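Local structure of outer membrane protein assembly factor BamA (Haemophilus ducreyi, 4K3C) at residues A[388-400]-A[425-437]. The protein probably helps assemble and insert beta-barrel proteins into the outer membrane as part of the Bam complex, this chain comprising its barrel and two POTRA domains. Numbering follows the deposited sequence.
Sequences QLYSAGGMGSLRG and VIGGNAMVNASLE
Tyr390 and Gly428 pair across the contact as a single antiparallel hydrogen-bonded bridge: Tyr390 N donates to Gly428 O at 2.7 Å, and Gly428 N donates to Tyr390 O at 2.9 Å. Glycine suits this tight end, for Gly427 combines a positive phi of 99° with an extended psi, a conformation that favours glycine. Leu389 lays its two methyl branches along the bared backbone, CD1 at Gly427 and CD2 at Gly428. With CG anti to its carbonyl carbon (chi1 -52°), Tyr390 turns a ring edge to the peptide joining Asn429 and Ala430; its hydroxyl makes a weak hydrogen bond to Thr376 on strand 366-378. The flexible thioether of Met431 closes this end: CB meets Tyr390 CB, while SD, 3.8 Å from Ala392 CB, also lies against the carbonyl of Ser391.

Farther along strand 430-440 the fit slackens. Asn433 only brushes the bend at Gly396 and Ser397, and the long side chain of Arg399 reaches across to Glu437, which its NH1 meets edge-on through a weak salt bridge to OE1 at 3.4 Å, guanidinium and carboxylate 73° apart. Its stronger partner is Asp460, which pairs with NE, while Phe458 makes a cation-pi contact.

Both segments include parts of the long loop between strands 366-378 and 430-440, loop 6 of Omp85 proteins, which folds back into the barrel. Tyr390-Gly428 ties its two limbs together, and Arg399 is probably the arginine of the family's Arg-Gly motif, whose positive charge would help keep Asp460 and Glu437 ionised.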
loop_
_atom_site.group_PDB
_atom_site.type_symbol
_atom_site.label_atom_id
_atom_site.label_comp_id
_atom_site.label_asym_id
_atom_site.label_seq_id
_atom_site.Cartn_x
_atom_site.Cartn_y
_atom_site.Cartn_z
ATOM N N GLN A 388 -1.151 24.346 -3.413
ATOM C CA GLN A 388 -1.468 23.245 -2.520
ATOM C C GLN A 388 -2.974 23.007 -2.574
ATOM O O GLN A 388 -3.542 22.366 -1.693
ATOM C CB GLN A 388 -1.066 23.628 -1.097
ATOM C CG GLN A 388 -0.625 22.478 -0.236
ATOM C CD GLN A 388 0.817 22.090 -0.490
ATOM O OE1 GLN A 388 1.495 22.691 -1.320
ATOM N NE2 GLN A 388 1.294 21.081 0.230
ATOM N N LEU A 389 -3.621 23.540 -3.605
ATOM C CA LEU A 389 -5.075 23.441 -3.738
ATOM C C LEU A 389 -5.582 22.195 -4.505
ATOM O O LEU A 389 -4.834 21.536 -5.208
ATOM C CB LEU A 389 -5.626 24.712 -4.385
ATOM C CG LEU A 389 -5.698 25.967 -3.521
ATOM C CD1 LEU A 389 -6.323 27.061 -4.316
ATOM C CD2 LEU A 389 -6.522 25.677 -2.322
ATOM N N TYR A 390 -6.863 21.878 -4.360
ATOM C CA TYR A 390 -7.423 20.691 -4.999
ATOM C C TYR A 390 -8.175 20.980 -6.291
ATOM O O TYR A 390 -8.684 22.069 -6.523
ATOM C CB TYR A 390 -8.375 19.971 -4.062
ATOM C CG TYR A 390 -7.814 19.668 -2.696
ATOM C CD1 TYR A 390 -6.720 18.835 -2.542
ATOM C CD2 TYR A 390 -8.409 20.186 -1.553
ATOM C CE1 TYR A 390 -6.225 18.538 -1.307
ATOM C CE2 TYR A 390 -7.906 19.891 -0.295
ATOM C CZ TYR A 390 -6.810 19.062 -0.185
ATOM O OH TYR A 390 -6.303 18.758 1.059
ATOM N N SER A 391 -8.241 19.966 -7.131
ATOM C CA SER A 391 -9.012 20.022 -8.344
ATOM C C SER A 391 -9.443 18.583 -8.616
ATOM O O SER A 391 -8.833 17.640 -8.103
ATOM C CB SER A 391 -8.183 20.590 -9.494
ATOM O OG SER A 391 -7.198 19.667 -9.939
ATOM N N ALA A 392 -10.509 18.413 -9.395
ATOM C CA ALA A 392 -11.016 17.086 -9.702
ATOM C C ALA A 392 -11.187 16.961 -11.199
ATOM O O ALA A 392 -11.048 17.941 -11.922
ATOM C CB ALA A 392 -12.333 16.835 -8.982
ATOM N N GLY A 393 -11.496 15.753 -11.655
ATOM C CA GLY A 393 -11.563 15.446 -13.069
ATOM C C GLY A 393 -10.629 14.290 -13.378
ATOM O O GLY A 393 -9.709 14.006 -12.603
ATOM N N GLY A 394 -10.868 13.614 -14.495
ATOM C CA GLY A 394 -10.008 12.530 -14.928
ATOM C C GLY A 394 -10.201 11.238 -14.164
ATOM O O GLY A 394 -10.844 11.238 -13.115
ATOM N N MET A 395 -9.647 10.146 -14.701
ATOM C CA MET A 395 -9.678 8.831 -14.060
ATOM C C MET A 395 -9.225 8.987 -12.625
ATOM O O MET A 395 -8.279 9.725 -12.335
ATOM C CB MET A 395 -8.758 7.836 -14.784
ATOM C CG MET A 395 -8.934 7.761 -16.312
ATOM S SD MET A 395 -8.212 6.260 -17.038
ATOM C CE MET A 395 -6.808 5.988 -15.956
ATOM N N GLY A 396 -9.907 8.331 -11.709
ATOM C CA GLY A 396 -9.546 8.518 -10.320
ATOM C C GLY A 396 -10.379 9.555 -9.594
ATOM O O GLY A 396 -10.527 9.472 -8.377
ATOM N N SER A 397 -10.927 10.534 -10.308
ATOM C CA SER A 397 -11.895 11.416 -9.667
ATOM C C SER A 397 -13.209 11.617 -10.432
ATOM O O SER A 397 -14.280 11.481 -9.845
ATOM C CB SER A 397 -11.270 12.757 -9.264
ATOM O OG SER A 397 -11.097 13.615 -10.372
ATOM N N LEU A 398 -13.143 11.947 -11.720
ATOM C CA LEU A 398 -14.362 12.231 -12.477
ATOM C C LEU A 398 -14.190 11.914 -13.942
ATOM O O LEU A 398 -13.900 12.797 -14.737
ATOM C CB LEU A 398 -14.752 13.702 -12.341
ATOM C CG LEU A 398 -16.229 14.093 -12.260
ATOM C CD1 LEU A 398 -16.387 15.548 -12.632
ATOM C CD2 LEU A 398 -17.073 13.230 -13.134
ATOM N N ARG A 399 -14.403 10.662 -14.313
ATOM C CA ARG A 399 -14.247 10.288 -15.705
ATOM C C ARG A 399 -15.118 11.126 -16.662
ATOM O O ARG A 399 -16.139 11.675 -16.262
ATOM C CB ARG A 399 -14.443 8.792 -15.842
ATOM C CG ARG A 399 -13.331 8.057 -15.116
ATOM C CD ARG A 399 -13.511 6.559 -15.114
ATOM N NE ARG A 399 -14.357 6.124 -14.007
ATOM C CZ ARG A 399 -14.262 4.938 -13.425
ATOM N NH1 ARG A 399 -15.077 4.632 -12.416
ATOM N NH2 ARG A 399 -13.348 4.064 -13.850
ATOM N N GLY A 400 -14.675 11.287 -17.907
ATOM C CA GLY A 400 -15.367 12.172 -18.828
ATOM C C GLY A 400 -14.967 13.640 -18.702
ATOM O O GLY A 400 -15.055 14.405 -19.658
ATOM N N VAL A 425 -8.536 26.323 -14.359
ATOM C CA VAL A 425 -8.853 25.927 -12.996
ATOM C C VAL A 425 -7.732 26.316 -12.042
ATOM O O VAL A 425 -6.615 25.818 -12.138
ATOM C CB VAL A 425 -9.103 24.421 -12.912
ATOM C CG1 VAL A 425 -9.015 23.926 -11.474
ATOM C CG2 VAL A 425 -10.461 24.105 -13.505
ATOM N N ILE A 426 -8.035 27.217 -11.120
ATOM C CA ILE A 426 -7.060 27.661 -10.127
ATOM C C ILE A 426 -7.092 26.759 -8.871
ATOM O O ILE A 426 -6.121 26.692 -8.127
ATOM C CB ILE A 426 -7.274 29.170 -9.803
ATOM C CG1 ILE A 426 -5.950 29.928 -9.821
ATOM C CG2 ILE A 426 -8.096 29.394 -8.525
ATOM C CD1 ILE A 426 -4.783 29.156 -9.248
ATOM N N GLY A 427 -8.203 26.056 -8.644
ATOM C CA GLY A 427 -8.276 25.075 -7.577
ATOM C C GLY A 427 -8.950 25.561 -6.307
ATOM O O GLY A 427 -9.108 26.770 -6.110
ATOM N N GLY A 428 -9.337 24.623 -5.436
ATOM C CA GLY A 428 -10.083 24.944 -4.231
ATOM C C GLY A 428 -9.601 24.187 -3.013
ATOM O O GLY A 428 -8.810 23.259 -3.159
ATOM N N ASN A 429 -10.078 24.571 -1.824
ATOM C CA ASN A 429 -9.616 23.960 -0.577
ATOM C C ASN A 429 -10.548 22.890 -0.005
ATOM O O ASN A 429 -10.395 22.465 1.154
ATOM C CB ASN A 429 -9.329 25.018 0.490
ATOM C CG ASN A 429 -10.587 25.702 0.976
ATOM O OD1 ASN A 429 -11.491 25.997 0.190
ATOM N ND2 ASN A 429 -10.656 25.957 2.272
ATOM N N ALA A 430 -11.507 22.456 -0.820
ATOM C CA ALA A 430 -12.476 21.437 -0.408
ATOM C C ALA A 430 -12.926 20.631 -1.603
ATOM O O ALA A 430 -13.407 21.179 -2.588
ATOM C CB ALA A 430 -13.648 22.053 0.263
ATOM N N MET A 431 -12.750 19.323 -1.508
ATOM C CA MET A 431 -13.059 18.425 -2.595
ATOM C C MET A 431 -13.866 17.269 -2.001
ATOM O O MET A 431 -13.573 16.809 -0.899
ATOM C CB MET A 431 -11.762 17.927 -3.254
ATOM C CG MET A 431 -11.962 16.865 -4.308
ATOM S SD MET A 431 -10.695 16.785 -5.584
ATOM C CE MET A 431 -9.351 16.097 -4.655
ATOM N N VAL A 432 -14.924 16.857 -2.687
ATOM C CA VAL A 432 -15.560 15.596 -2.388
ATOM C C VAL A 432 -15.793 14.922 -3.729
ATOM O O VAL A 432 -16.122 15.573 -4.728
ATOM C CB VAL A 432 -16.898 15.739 -1.589
ATOM C CG1 VAL A 432 -17.425 14.375 -1.193
ATOM C CG2 VAL A 432 -16.715 16.573 -0.335
ATOM N N ASN A 433 -15.581 13.619 -3.762
ATOM C CA ASN A 433 -15.882 12.854 -4.948
ATOM C C ASN A 433 -16.452 11.532 -4.486
ATOM O O ASN A 433 -16.206 11.109 -3.355
ATOM C CB ASN A 433 -14.623 12.621 -5.774
ATOM C CG ASN A 433 -13.621 11.705 -5.072
ATOM O OD1 ASN A 433 -13.288 11.905 -3.911
ATOM N ND2 ASN A 433 -13.154 10.688 -5.778
ATOM N N ALA A 434 -17.236 10.888 -5.339
ATOM C CA ALA A 434 -17.677 9.539 -5.039
ATOM C C ALA A 434 -17.980 8.848 -6.334
ATOM O O ALA A 434 -18.011 9.485 -7.392
ATOM C CB ALA A 434 -18.867 9.548 -4.164
ATOM N N SER A 435 -18.189 7.543 -6.255
ATOM C CA SER A 435 -18.272 6.738 -7.460
ATOM C C SER A 435 -18.982 5.438 -7.127
ATOM O O SER A 435 -18.875 4.922 -6.012
ATOM C CB SER A 435 -16.867 6.462 -7.978
ATOM O OG SER A 435 -16.883 6.118 -9.346
ATOM N N LEU A 436 -19.727 4.924 -8.093
ATOM C CA LEU A 436 -20.517 3.727 -7.909
ATOM C C LEU A 436 -20.400 2.988 -9.226
ATOM O O LEU A 436 -20.625 3.577 -10.286
ATOM C CB LEU A 436 -21.967 4.136 -7.659
ATOM C CG LEU A 436 -23.035 3.153 -7.159
ATOM C CD1 LEU A 436 -24.231 3.078 -8.110
ATOM C CD2 LEU A 436 -22.465 1.772 -6.872
ATOM N N GLU A 437 -20.028 1.716 -9.187
ATOM C CA GLU A 437 -19.964 0.959 -10.431
ATOM C C GLU A 437 -20.418 -0.475 -10.335
ATOM O O GLU A 437 -20.209 -1.134 -9.322
ATOM C CB GLU A 437 -18.576 1.029 -11.089
ATOM C CG GLU A 437 -17.362 0.741 -10.229
ATOM C CD GLU A 437 -16.068 1.323 -10.844
ATOM O OE1 GLU A 437 -15.391 2.110 -10.136
ATOM O OE2 GLU A 437 -15.735 1.007 -12.025
#